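PDB 3IV0: SusD homolog from Bacteroides thetaiotaomicron VPI-5482, which probably binds glycans at the outer membrane for uptake, though its natural ligand is not established. Local coordinates for residues S28-F33 and G197-R202; A36-R41 and M280-S285; V65-N70 and R77-D82; A207-I212 and V232-E237; D317-L322 and C420-G425. All blocks are in the same frame, centred on the assembly; numbering follows the deposited sequence.

Contact 1: residues S28-F33 and G197-R202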
# COMPACT_ATOMS: atom_id res chain seq x y z
N SER A 28 9.53 2.71 17.45
CA SER A 28 8.33 2.08 17.97
C SER A 28 7.10 2.53 17.15
O SER A 28 6.11 1.82 17.13
CB SER A 28 8.14 2.38 19.46
OG SER A 28 7.62 3.67 19.71
N ILE A 29 7.18 3.70 16.51
CA ILE A 29 6.08 4.18 15.64
C ILE A 29 6.07 3.31 14.40
O ILE A 29 5.01 2.80 14.02
CB ILE A 29 6.24 5.68 15.31
CG1 ILE A 29 6.16 6.56 16.58
CG2 ILE A 29 5.19 6.10 14.23
CD1 ILE A 29 6.65 8.00 16.39
N TYR A 30 7.20 3.11 13.76
CA TYR A 30 7.32 2.19 12.64
C TYR A 30 6.87 0.79 13.03
O TYR A 30 6.16 0.12 12.29
CB TYR A 30 8.74 2.14 12.14
CG TYR A 30 9.22 3.32 11.36
CD1 TYR A 30 9.05 3.38 10.00
CD2 TYR A 30 9.89 4.38 11.97
CE1 TYR A 30 9.50 4.43 9.24
CE2 TYR A 30 10.36 5.43 11.23
CZ TYR A 30 10.17 5.48 9.86
OH TYR A 30 10.66 6.52 9.12
N ASN A 31 7.23 0.34 14.23
CA ASN A 31 6.78 -0.97 14.69
C ASN A 31 5.27 -1.09 14.78
O ASN A 31 4.71 -2.11 14.38
CB ASN A 31 7.46 -1.30 16.04
CG ASN A 31 7.20 -2.70 16.50
OD1 ASN A 31 7.61 -3.64 15.83
ND2 ASN A 31 6.48 -2.86 17.61
N SER A 32 4.62 -0.08 15.32
CA SER A 32 3.18 -0.10 15.39
C SER A 32 2.54 -0.11 14.01
O SER A 32 1.57 -0.85 13.81
CB SER A 32 2.61 1.05 16.23
OG SER A 32 2.95 0.88 17.61
N PHE A 33 3.08 0.65 13.07
CA PHE A 33 2.53 0.63 11.71
C PHE A 33 2.70 -0.76 11.12
O PHE A 33 1.79 -1.28 10.47
CB PHE A 33 3.23 1.66 10.86
CG PHE A 33 2.65 1.79 9.49
CD1 PHE A 33 1.50 2.56 9.28
CD2 PHE A 33 3.20 1.15 8.43
CE1 PHE A 33 0.96 2.69 8.00
CE2 PHE A 33 2.64 1.27 7.17
CZ PHE A 33 1.53 2.03 6.97
N GLY A 197 15.07 2.10 2.43
CA GLY A 197 13.70 1.65 2.11
C GLY A 197 12.73 1.65 3.27
O GLY A 197 11.54 1.90 3.10
N ILE A 198 13.24 1.45 4.48
CA ILE A 198 12.46 1.22 5.66
C ILE A 198 12.42 2.38 6.65
O ILE A 198 11.70 2.31 7.65
CB ILE A 198 12.91 -0.08 6.36
CG1 ILE A 198 14.38 -0.02 6.80
CG2 ILE A 198 12.67 -1.31 5.44
CD1 ILE A 198 14.76 -1.25 7.68
N ARG A 199 13.17 3.44 6.37
CA ARG A 199 13.03 4.71 7.06
C ARG A 199 12.60 5.72 6.01
O ARG A 199 13.07 5.70 4.87
CB ARG A 199 14.38 5.11 7.69
CG ARG A 199 14.84 4.17 8.80
CD ARG A 199 14.07 4.34 10.11
NE ARG A 199 14.36 5.60 10.79
CZ ARG A 199 15.39 5.81 11.61
NH1 ARG A 199 16.22 4.84 11.93
NH2 ARG A 199 15.54 7.02 12.11
N ALA A 200 11.66 6.58 6.37
CA ALA A 200 11.13 7.53 5.41
C ALA A 200 12.23 8.36 4.74
O ALA A 200 13.09 8.93 5.42
CB ALA A 200 10.12 8.48 6.10
N SER A 201 12.16 8.47 3.41
CA SER A 201 13.02 9.32 2.61
C SER A 201 12.16 10.39 1.93
O SER A 201 10.93 10.39 2.04
CB SER A 201 13.72 8.51 1.54
OG SER A 201 12.78 8.11 0.52
N ARG A 202 12.81 11.27 1.18
CA ARG A 202 12.09 12.26 0.39
C ARG A 202 11.12 11.56 -0.57
O ARG A 202 10.01 12.01 -0.80
CB ARG A 202 13.08 13.17 -0.36
CG ARG A 202 12.44 14.40 -1.02
CD ARG A 202 13.54 15.28 -1.68
NE ARG A 202 13.02 16.54 -2.26
CZ ARG A 202 12.77 17.63 -1.55
NH1 ARG A 202 12.90 17.64 -0.25
NH2 ARG A 202 12.32 18.72 -2.16

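Contact 2: residues A36-R41 and M280-S285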
# COMPACT_ATOMS: atom_id res chain seq x y z
N ALA A 36 0.06 -3.02 12.60
CA ALA A 36 -1.27 -2.74 12.07
C ALA A 36 -1.49 -3.30 10.68
O ALA A 36 -2.63 -3.60 10.30
CB ALA A 36 -1.49 -1.26 12.04
N THR A 37 -0.43 -3.40 9.89
CA THR A 37 -0.55 -3.73 8.47
C THR A 37 -0.20 -5.15 8.11
O THR A 37 -0.80 -5.71 7.18
CB THR A 37 0.34 -2.79 7.64
OG1 THR A 37 1.66 -2.83 8.17
CG2 THR A 37 -0.19 -1.36 7.63
N MSE A 38 0.78 -5.74 8.83
CA MSE A 38 1.45 -7.01 8.50
C MSE A 38 1.63 -8.01 9.62
O MSE A 38 1.65 -9.20 9.33
CB MSE A 38 2.84 -6.72 7.88
CG MSE A 38 2.87 -5.85 6.62
SE MSE A 38 1.94 -6.60 5.09
CE MSE A 38 3.04 -8.18 4.88
N SER A 39 1.94 -7.54 10.82
CA SER A 39 2.46 -8.45 11.84
C SER A 39 1.44 -8.88 12.87
O SER A 39 1.61 -9.96 13.42
CB SER A 39 3.72 -7.88 12.48
OG SER A 39 4.79 -7.84 11.56
N GLN A 40 0.42 -8.07 13.12
CA GLN A 40 -0.65 -8.46 14.04
C GLN A 40 -1.98 -8.65 13.33
O GLN A 40 -2.92 -9.12 13.95
CB GLN A 40 -0.78 -7.44 15.19
CG GLN A 40 0.45 -7.42 16.15
CD GLN A 40 0.39 -6.39 17.33
OE1 GLN A 40 -0.27 -5.35 17.28
NE2 GLN A 40 1.15 -6.68 18.39
N ARG A 41 -2.08 -8.15 12.08
CA ARG A 41 -3.28 -8.26 11.21
C ARG A 41 -2.81 -8.41 9.77
O ARG A 41 -1.84 -7.77 9.37
CB ARG A 41 -4.14 -6.99 11.24
CG ARG A 41 -4.84 -6.68 12.50
CD ARG A 41 -3.95 -5.87 13.46
NE ARG A 41 -4.57 -5.69 14.77
CZ ARG A 41 -5.48 -4.76 15.04
NH1 ARG A 41 -5.87 -3.92 14.09
NH2 ARG A 41 -6.03 -4.67 16.25
N MSE A 280 2.19 -15.05 8.27
CA MSE A 280 2.16 -15.75 7.03
C MSE A 280 0.97 -15.30 6.16
O MSE A 280 1.13 -15.01 4.97
CB MSE A 280 2.07 -17.24 7.32
CG MSE A 280 2.13 -18.04 6.12
SE MSE A 280 2.48 -19.91 6.46
CE MSE A 280 3.71 -19.73 7.14
N ASN A 281 -0.20 -15.21 6.77
CA ASN A 281 -1.44 -14.88 6.05
C ASN A 281 -1.48 -13.41 5.61
O ASN A 281 -2.29 -13.01 4.80
CB ASN A 281 -2.65 -15.24 6.93
CG ASN A 281 -3.96 -15.29 6.19
OD1 ASN A 281 -4.08 -15.73 5.01
ND2 ASN A 281 -4.98 -14.89 6.89
N ALA A 282 -0.60 -12.59 6.18
CA ALA A 282 -0.45 -11.19 5.80
C ALA A 282 0.38 -10.97 4.54
O ALA A 282 0.35 -9.90 3.93
CB ALA A 282 0.18 -10.38 6.93
N LYS A 283 1.18 -11.98 4.18
CA LYS A 283 2.08 -11.90 3.04
C LYS A 283 1.38 -12.49 1.82
O LYS A 283 1.15 -13.71 1.75
CB LYS A 283 3.38 -12.64 3.33
CG LYS A 283 4.17 -11.95 4.43
CD LYS A 283 5.51 -12.61 4.70
CE LYS A 283 5.37 -13.74 5.68
NZ LYS A 283 6.73 -14.19 6.19
N PHE A 284 1.09 -11.64 0.85
CA PHE A 284 0.44 -12.10 -0.37
C PHE A 284 1.12 -13.33 -0.93
O PHE A 284 0.45 -14.35 -1.27
CB PHE A 284 0.48 -10.96 -1.40
CG PHE A 284 -0.07 -11.30 -2.76
CD1 PHE A 284 -1.42 -11.20 -3.00
CD2 PHE A 284 0.76 -11.70 -3.79
CE1 PHE A 284 -1.96 -11.47 -4.25
CE2 PHE A 284 0.21 -11.98 -5.05
CZ PHE A 284 -1.16 -11.88 -5.24
N SER A 285 2.43 -13.29 -1.02
CA SER A 285 3.19 -14.40 -1.58
C SER A 285 2.83 -15.74 -0.90
O SER A 285 2.70 -16.78 -1.58
CB SER A 285 4.68 -14.11 -1.48
OG SER A 285 5.43 -15.08 -2.22
O HOH W 1 -1.25 -7.87 5.07

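Contact 3: residues V65-N70 and R77-D82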
# COMPACT_ATOMS: atom_id res chain seq x y z
N VAL A 65 -11.94 -15.70 1.99
CA VAL A 65 -11.55 -15.44 0.62
C VAL A 65 -12.74 -14.99 -0.21
O VAL A 65 -12.69 -13.97 -0.88
CB VAL A 65 -10.86 -16.65 -0.03
CG1 VAL A 65 -10.59 -16.35 -1.51
CG2 VAL A 65 -9.57 -16.96 0.75
N ALA A 66 -13.79 -15.80 -0.24
CA ALA A 66 -15.02 -15.42 -0.95
C ALA A 66 -15.65 -14.16 -0.39
O ALA A 66 -16.13 -13.34 -1.15
CB ALA A 66 -16.08 -16.57 -0.95
N TYR A 67 -15.71 -14.01 0.93
CA TYR A 67 -16.27 -12.78 1.47
C TYR A 67 -15.54 -11.56 0.92
O TYR A 67 -16.17 -10.57 0.48
CB TYR A 67 -16.23 -12.78 2.98
CG TYR A 67 -17.05 -13.86 3.66
CD1 TYR A 67 -18.23 -14.37 3.12
CD2 TYR A 67 -16.66 -14.33 4.90
CE1 TYR A 67 -18.96 -15.34 3.80
CE2 TYR A 67 -17.38 -15.27 5.58
CZ TYR A 67 -18.52 -15.77 5.03
OH TYR A 67 -19.22 -16.71 5.75
N LEU A 68 -14.22 -11.58 0.92
CA LEU A 68 -13.46 -10.46 0.35
C LEU A 68 -13.73 -10.28 -1.12
O LEU A 68 -14.02 -9.17 -1.57
CB LEU A 68 -11.97 -10.64 0.62
CG LEU A 68 -11.61 -10.42 2.08
CD1 LEU A 68 -10.25 -11.01 2.37
CD2 LEU A 68 -11.67 -8.93 2.47
N ALA A 69 -13.69 -11.38 -1.86
CA ALA A 69 -13.92 -11.33 -3.30
C ALA A 69 -15.24 -10.68 -3.66
O ALA A 69 -15.35 -9.99 -4.67
CB ALA A 69 -13.89 -12.76 -3.90
N ASN A 70 -16.24 -10.95 -2.83
CA ASN A 70 -17.62 -10.53 -3.05
C ASN A 70 -18.03 -9.29 -2.32
O ASN A 70 -19.19 -8.88 -2.35
CB ASN A 70 -18.56 -11.67 -2.65
CG ASN A 70 -18.42 -12.90 -3.52
OD1 ASN A 70 -18.07 -12.80 -4.70
ND2 ASN A 70 -18.69 -14.06 -2.93
N ARG A 77 -17.44 -10.03 9.05
CA ARG A 77 -17.48 -9.62 10.45
C ARG A 77 -18.31 -10.62 11.28
O ARG A 77 -18.13 -10.80 12.51
CB ARG A 77 -18.09 -8.23 10.57
CG ARG A 77 -18.41 -7.83 12.02
CD ARG A 77 -19.11 -6.48 12.11
NE ARG A 77 -20.47 -6.51 11.59
CZ ARG A 77 -21.20 -5.42 11.31
NH1 ARG A 77 -20.73 -4.19 11.49
NH2 ARG A 77 -22.43 -5.57 10.85
N ASN A 78 -19.58 -11.18 10.86
CA ASN A 78 -20.29 -12.22 11.58
C ASN A 78 -19.49 -13.54 11.71
O ASN A 78 -19.55 -14.18 12.76
CB ASN A 78 -21.66 -12.46 10.91
CG ASN A 78 -22.56 -13.40 11.71
OD1 ASN A 78 -22.87 -14.51 11.26
ND2 ASN A 78 -22.98 -12.95 12.88
N THR A 79 -18.71 -13.94 10.71
CA THR A 79 -17.99 -15.22 10.76
C THR A 79 -16.71 -15.12 11.57
O THR A 79 -16.36 -16.08 12.27
CB THR A 79 -17.68 -15.73 9.34
OG1 THR A 79 -18.91 -15.94 8.62
CG2 THR A 79 -16.88 -17.02 9.36
N TYR A 80 -16.06 -13.96 11.57
CA TYR A 80 -14.79 -13.75 12.26
C TYR A 80 -14.85 -12.47 13.09
O TYR A 80 -14.19 -11.48 12.79
CB TYR A 80 -13.64 -13.65 11.25
CG TYR A 80 -13.53 -14.77 10.26
CD1 TYR A 80 -12.98 -15.98 10.59
CD2 TYR A 80 -13.98 -14.59 8.94
CE1 TYR A 80 -12.86 -16.99 9.65
CE2 TYR A 80 -13.86 -15.58 8.01
CZ TYR A 80 -13.29 -16.79 8.36
OH TYR A 80 -13.17 -17.77 7.40
N PRO A 81 -15.68 -12.45 14.13
CA PRO A 81 -15.98 -11.17 14.75
C PRO A 81 -14.84 -10.42 15.43
O PRO A 81 -14.91 -9.21 15.50
CB PRO A 81 -17.02 -11.52 15.81
CG PRO A 81 -17.10 -12.99 15.88
CD PRO A 81 -16.51 -13.56 14.66
N ASP A 82 -13.88 -11.16 15.98
CA ASP A 82 -12.85 -10.54 16.83
C ASP A 82 -11.41 -10.80 16.41
O ASP A 82 -10.47 -10.10 16.91
CB ASP A 82 -13.04 -10.98 18.30
CG ASP A 82 -14.26 -10.41 18.94
OD1 ASP A 82 -14.69 -9.29 18.60
OD2 ASP A 82 -14.81 -11.07 19.85

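Contact 4: residues A207-I212 and V232-E237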
# COMPACT_ATOMS: atom_id res chain seq x y z
N ALA A 207 5.69 9.92 -2.74
CA ALA A 207 4.74 8.88 -3.12
C ALA A 207 3.46 8.98 -2.32
O ALA A 207 2.34 8.89 -2.86
CB ALA A 207 5.35 7.50 -2.97
N LEU A 208 3.57 9.18 -1.01
CA LEU A 208 2.40 9.31 -0.17
C LEU A 208 1.54 10.52 -0.59
O LEU A 208 0.33 10.44 -0.69
CB LEU A 208 2.80 9.42 1.30
CG LEU A 208 1.65 9.66 2.28
CD1 LEU A 208 0.51 8.64 2.13
CD2 LEU A 208 2.14 9.74 3.72
N MSE A 209 2.19 11.63 -0.88
CA MSE A 209 1.46 12.81 -1.31
C MSE A 209 0.74 12.60 -2.61
O MSE A 209 -0.37 13.09 -2.80
CB MSE A 209 2.38 14.01 -1.38
CG MSE A 209 2.90 14.53 -0.01
SE MSE A 209 4.05 16.06 -0.15
CE MSE A 209 2.71 17.47 -0.61
N MSE A 210 1.35 11.84 -3.52
CA MSE A 210 0.68 11.54 -4.77
C MSE A 210 -0.56 10.71 -4.55
O MSE A 210 -1.62 11.00 -5.10
CB MSE A 210 1.60 10.84 -5.76
CG MSE A 210 2.81 11.65 -6.11
SE MSE A 210 4.20 10.73 -7.15
CE MSE A 210 3.37 10.73 -8.72
N HIS A 211 -0.47 9.72 -3.66
CA HIS A 211 -1.62 8.90 -3.33
C HIS A 211 -2.72 9.71 -2.67
O HIS A 211 -3.90 9.57 -3.01
CB HIS A 211 -1.19 7.78 -2.40
CG HIS A 211 -0.81 6.55 -3.11
ND1 HIS A 211 0.44 6.31 -3.65
CD2 HIS A 211 -1.57 5.47 -3.37
CE1 HIS A 211 0.42 5.11 -4.23
NE2 HIS A 211 -0.78 4.59 -4.07
N ILE A 212 -2.37 10.60 -1.76
CA ILE A 212 -3.38 11.39 -1.05
C ILE A 212 -4.11 12.29 -2.04
O ILE A 212 -5.35 12.35 -2.05
CB ILE A 212 -2.76 12.19 0.10
CG1 ILE A 212 -2.30 11.29 1.23
CG2 ILE A 212 -3.78 13.22 0.65
CD1 ILE A 212 -1.43 12.01 2.26
N VAL A 232 1.28 16.05 -10.73
CA VAL A 232 2.29 16.38 -11.75
C VAL A 232 3.49 17.11 -11.15
O VAL A 232 4.65 16.81 -11.45
CB VAL A 232 1.65 17.19 -12.89
CG1 VAL A 232 2.71 17.73 -13.84
CG2 VAL A 232 0.62 16.32 -13.63
N SER A 233 3.20 18.08 -10.28
CA SER A 233 4.26 18.78 -9.56
C SER A 233 5.15 17.81 -8.79
O SER A 233 6.37 17.89 -8.83
CB SER A 233 3.66 19.80 -8.58
OG SER A 233 4.67 20.52 -7.89
N LEU A 234 4.51 16.90 -8.08
CA LEU A 234 5.21 15.90 -7.29
C LEU A 234 6.04 14.97 -8.17
O LEU A 234 7.15 14.57 -7.83
CB LEU A 234 4.19 15.11 -6.48
CG LEU A 234 3.66 15.90 -5.27
CD1 LEU A 234 2.39 15.29 -4.79
CD2 LEU A 234 4.75 15.95 -4.16
N GLY A 235 5.50 14.61 -9.32
CA GLY A 235 6.26 13.81 -10.29
C GLY A 235 7.50 14.52 -10.79
O GLY A 235 8.56 13.93 -10.94
N GLU A 236 7.36 15.80 -11.09
CA GLU A 236 8.48 16.60 -11.54
C GLU A 236 9.54 16.64 -10.45
O GLU A 236 10.73 16.52 -10.73
CB GLU A 236 7.99 18.01 -11.90
CG GLU A 236 7.20 18.03 -13.19
CD GLU A 236 6.44 19.33 -13.47
OE1 GLU A 236 6.38 20.21 -12.61
OE2 GLU A 236 5.87 19.42 -14.58
N GLU A 237 9.13 16.75 -9.20
CA GLU A 237 10.07 16.71 -8.09
C GLU A 237 10.71 15.33 -7.92
O GLU A 237 11.92 15.22 -7.72
CB GLU A 237 9.40 17.15 -6.79
CG GLU A 237 10.30 17.09 -5.55
CD GLU A 237 11.48 18.02 -5.60
OE1 GLU A 237 11.46 19.00 -6.38
OE2 GLU A 237 12.44 17.78 -4.86

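Contact 5: residues D317-L322 and C420-G425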
# COMPACT_ATOMS: atom_id res chain seq x y z
N ASP A 317 5.40 -9.82 -22.75
CA ASP A 317 5.45 -9.21 -21.41
C ASP A 317 6.19 -10.19 -20.52
O ASP A 317 5.65 -11.25 -20.18
CB ASP A 317 4.05 -8.99 -20.88
CG ASP A 317 4.01 -8.18 -19.59
OD1 ASP A 317 5.02 -8.24 -18.83
OD2 ASP A 317 3.00 -7.51 -19.34
N ALA A 318 7.41 -9.84 -20.15
CA ALA A 318 8.26 -10.73 -19.37
C ALA A 318 7.67 -11.06 -17.98
O ALA A 318 8.06 -12.05 -17.36
CB ALA A 318 9.62 -10.17 -19.24
N ARG A 319 6.74 -10.23 -17.49
CA ARG A 319 6.11 -10.55 -16.22
C ARG A 319 5.35 -11.86 -16.31
O ARG A 319 5.19 -12.56 -15.31
CB ARG A 319 5.19 -9.40 -15.77
CG ARG A 319 5.97 -8.13 -15.41
CD ARG A 319 5.10 -6.87 -15.29
NE ARG A 319 4.57 -6.48 -16.59
CZ ARG A 319 4.14 -5.27 -16.92
NH1 ARG A 319 4.21 -4.25 -16.06
NH2 ARG A 319 3.63 -5.04 -18.11
N LYS A 320 4.88 -12.20 -17.51
CA LYS A 320 4.15 -13.47 -17.65
C LYS A 320 5.01 -14.66 -17.22
O LYS A 320 4.58 -15.47 -16.41
CB LYS A 320 3.66 -13.67 -19.09
CG LYS A 320 2.58 -12.73 -19.50
CD LYS A 320 1.93 -13.13 -20.84
CE LYS A 320 2.88 -13.02 -22.01
NZ LYS A 320 2.19 -13.31 -23.34
N GLU A 321 6.21 -14.74 -17.75
CA GLU A 321 7.12 -15.84 -17.49
C GLU A 321 7.77 -15.75 -16.12
O GLU A 321 8.07 -16.77 -15.46
CB GLU A 321 8.22 -15.87 -18.55
CG GLU A 321 7.83 -16.33 -19.91
CD GLU A 321 7.11 -15.30 -20.77
OE1 GLU A 321 7.27 -14.08 -20.56
OE2 GLU A 321 6.38 -15.72 -21.70
N LEU A 322 8.04 -14.53 -15.66
CA LEU A 322 8.85 -14.40 -14.45
C LEU A 322 8.03 -14.34 -13.19
O LEU A 322 8.56 -14.64 -12.12
CB LEU A 322 9.74 -13.17 -14.54
CG LEU A 322 10.84 -13.23 -15.58
CD1 LEU A 322 11.47 -11.88 -15.82
CD2 LEU A 322 11.95 -14.22 -15.16
N CYS A 420 -2.29 -2.43 -12.77
CA CYS A 420 -2.78 -3.72 -12.35
C CYS A 420 -1.78 -4.83 -12.64
O CYS A 420 -1.61 -5.74 -11.84
CB CYS A 420 -4.11 -4.02 -13.02
SG CYS A 420 -5.50 -3.00 -12.49
N ARG A 421 -1.11 -4.77 -13.78
CA ARG A 421 -0.08 -5.76 -14.10
C ARG A 421 1.14 -5.59 -13.22
O ARG A 421 1.65 -6.56 -12.64
CB ARG A 421 0.39 -5.61 -15.54
CG ARG A 421 -0.58 -6.12 -16.61
CD ARG A 421 0.03 -5.93 -18.01
NE ARG A 421 -0.13 -4.60 -18.54
CZ ARG A 421 -1.23 -4.15 -19.13
NH1 ARG A 421 -2.26 -4.95 -19.30
NH2 ARG A 421 -1.28 -2.91 -19.56
N GLU A 422 1.65 -4.37 -13.13
CA GLU A 422 2.91 -4.11 -12.48
C GLU A 422 2.86 -4.34 -10.97
O GLU A 422 3.82 -4.86 -10.39
CB GLU A 422 3.34 -2.67 -12.76
CG GLU A 422 4.67 -2.29 -12.17
CD GLU A 422 5.82 -3.05 -12.75
OE1 GLU A 422 5.74 -3.58 -13.89
OE2 GLU A 422 6.88 -3.15 -12.09
N LEU A 423 1.73 -4.01 -10.34
CA LEU A 423 1.65 -3.99 -8.89
C LEU A 423 0.87 -5.11 -8.27
O LEU A 423 0.62 -5.11 -7.07
CB LEU A 423 1.10 -2.65 -8.42
CG LEU A 423 1.87 -1.41 -8.87
CD1 LEU A 423 1.15 -0.11 -8.48
CD2 LEU A 423 3.32 -1.36 -8.35
N ILE A 424 0.57 -6.13 -9.05
CA ILE A 424 -0.19 -7.24 -8.52
C ILE A 424 0.49 -7.81 -7.29
O ILE A 424 1.68 -8.07 -7.28
CB ILE A 424 -0.42 -8.34 -9.62
CG1 ILE A 424 -1.39 -9.39 -9.05
CG2 ILE A 424 0.90 -8.96 -10.14
CD1 ILE A 424 -1.95 -10.35 -10.13
N GLY A 425 -0.30 -7.99 -6.24
CA GLY A 425 0.21 -8.55 -4.99
C GLY A 425 0.85 -7.56 -4.04
O GLY A 425 1.33 -7.98 -2.99

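Contact 1: residues S28-F33 and G197-R202
Tyr30 on helix 19-39 faces the extended loop that leads into helix 202-219, its CA lying 8.4 Å from the CA of Arg199, a gap that a long side chain has to bridge. The tyrosine does so with its hydroxyl end. Its chi1 of -74° sets CG beside the backbone N and sends the ring off the helix toward the loop, where the backbone N of Ala200 donates to Tyr30 OH over 2.9 Å. The bond is almost straight, at 178°, and the donor sits at the ring edge, near its plane. Ala200 CB lies 3.6 Å from Tyr30 OH; this methyl packs against the hydroxyl and, outside the segments, on Phe129. Farther back along the ring, Tyr30 CE1 approaches Ile198 O at 3.4 Å. Arg199 bends at chi2 and chi3 and crosses the tyrosine side chain at about a right angle, its CD 4.0 Å from Tyr30 CE2. Glu126 of helix 117-142 ties the two residues together, forming a hydrogen bond with Tyr30 OH and a salt bridge with Arg199; the arginine also pairs with Glu23. A phenylalanine in place of Tyr30 would probably leave Ala200 N without its acceptor and Glu126 with one partner fewer. Here a tyrosine of one helix fastens the loop just ahead of Ser201, the N-cap of helix 202-219, in the helical scaffold of the SusD family.

Contact 2: residues A36-R41 and M280-S285
Met38 and Ala282 bring the two backbones close, their CA atoms 5.3 Å apart, where the end of helix 19-39 meets the short 3-10 turn of residues 280-282. The helix widens into a pi-type turn over 36-39, and this wider last turn is what lies against the 3-10 turn, within the buried interior of the SusD-like fold. A backbone hydrogen bond between Met38 and Met279 ties the same places together. Ala282 points its methyl group toward the helix end, and Ala282 CB comes to 3.1 Å from Met38 O, a tight approach that suits the small methyl of an alanine. Met38, a selenomethionine in this crystal, starts beside the turn and then curls round to it: chi2 and chi3 are both -63°, which folds the chain back and lays Met38 CE 3.3 Å from Ala282 O. The same CE touches the aliphatic part of Lys283, at 4.0 Å from Lys283 CG, while the lysine's amino group is held elsewhere by Thr356. A flexible, unbranched methionine chain suits this place because it can bend along the turn and cover it. Met38 also packs on Ile268 and Phe278. Between the two backbones sits one water molecule, which donates to Thr37 O at 3.1 Å and to Ala282 O at 2.8 Å.

Contact 3: residues V65-N70 and R77-D82
Tyr67 and Thr79 each hold the first side-chain atom of their contact beside the backbone N, CG with chi1 -63° in the tyrosine and OG1 with chi1 -62° in the threonine, and from these settings the two side chains cross at about a right angle. The phenol end of Tyr67 reaches the threonine's hydroxyl branch: Tyr67 OH lies 3.0 Å from Thr79 OG1, and Tyr67 CE2 stands 3.8 Å from Thr79 CB. The methyl branch of Thr79, anti to the backbone N, lies over the Tyr80 ring, CG2 3.6 Å above its centre as in a CH-pi contact, and still grazes Tyr67 CE2. Tyr80, the first residue to leave helical geometry after helix 73-79, in turn brings its CE2 to the edge of the Tyr67 ring, 4.3 Å from Tyr67 CE2. The two tyrosines and the threonine thus join helix 63-69 to the end of the next short helix, across the short link of residues 70-72. Tyr80 OH also makes weak hydrogen bonds with the backbone N atoms of Lys63 and Tyr64, at the start of helix 63-69. A branched threonine suits its place because its methyl serves both rings while its hydroxyl turns back on its own helix. The sure partner of Thr79 OG1 is the carbonyl of Glu75, one turn earlier, so the link between the segments rests mainly on the packing of methyl and rings.

Contact 4: residues A207-I212 and V232-E237
The carbonyl oxygen of Ala207, one turn ahead of the Met210 and His211 pair, is gripped twice by His211: the backbone N donates at 3.0 Å, and ND1 adds a weak bond at 3.3 Å that meets the oxygen at the ring edge, in plane. The weak bond draws the imidazole back along its own helix. Met209 points toward helix 224-238, whereas Met210 starts along the flank and only its end comes nearer; both are selenomethionines in this crystal. The two segments run nearly antiparallel, 164° between their directions, with axes 9.6 Å apart at closest; they belong to consecutive helices, 202-219 and 224-238, which form an antiparallel helical hairpin of the SusD fold. Leu234 meets both methionines. Its chi1 of -75° directs the two methyls at Met209, CD1 to CB at 3.6 Å and CD2 towards SE, the side chains crossing at about a right angle. Leu234 CB meets Met210 CG at 3.7 Å where the chains slide past each other in opposite directions; Met210 was modelled in two conformers, so this contact describes one of them. In it Met210 CE comes to 4.5 Å from Gly235 N, where no side chain intervenes. A compact branched leucine suits the cleft between two long methionines. Leu177 of helix 174-178 touches both Met209 and Leu234.

Contact 5: residues D317-L322 and C420-G425
A buried salt-bridge network, anchored on the N-cap of helix 318-323, joins that helix to the end of helix 408-422. Asp317 is the N-cap: its OD1 accepts from Arg319 N at 3.0 Å and, by its syn lone pair, from Arg319 NE at 2.9 Å. Asp317 OD2 takes Arg319 NH2 at 2.8 Å, so the carboxylate holds the guanidinium side-on with one oxygen to each nitrogen. Across the contact Arg319 NH1 forms a salt bridge with Glu422 OE1, 2.7 Å long and bent to 141°, on that oxygen's anti lone pair, the guanidinium and carboxylate planes 50° apart. Arg421 CB lies over one face of the Arg319 guanidinium, 4.0 Å from Arg319 CZ, and Arg319 NH2 and Arg421 NE come to 3.8 Å amid the acidic groups. Outside, Glu418 pairs with both arginines, and Glu422 OE2 is met by Arg398 and Arg366. With an alanine for Arg319, Asp317 would probably lose the two-nitrogen grip on its carboxylate and Glu422 OE1 its partner, while Glu422 OE2 kept its own. Arginine suits the site: its flat head serves several acids at once, brought there by the bend at chi3 (-69°). The nearby arginines are likely to keep Asp317 and Glu422 ionised although buried.

Contact 1 and contact 2 share helix 19-39, their centres 16 Å apart, so one helix touches both the loop before helix 202-219 and the turn at 280-282. Contact 1 touches contact 4 by a salt bridge, Arg202 NH2 to Glu237 OE2 at 2.9 Å, which ties the start of helix 202-219 to helix 224-238. Contact 2 reaches contact 5 by packing, Phe284 CD2 lying 3.4 Å from Gly425 CA. Contact 3 lies nearest contact 2, centres 16 Å and nearest atoms about 7 Å apart without touching, and is farthest from contact 4, 34 Å between centres. A bound 1,2-ethanediol, probably from the crystallisation liquor, sits near Met209; no natural ligand marks a binding site.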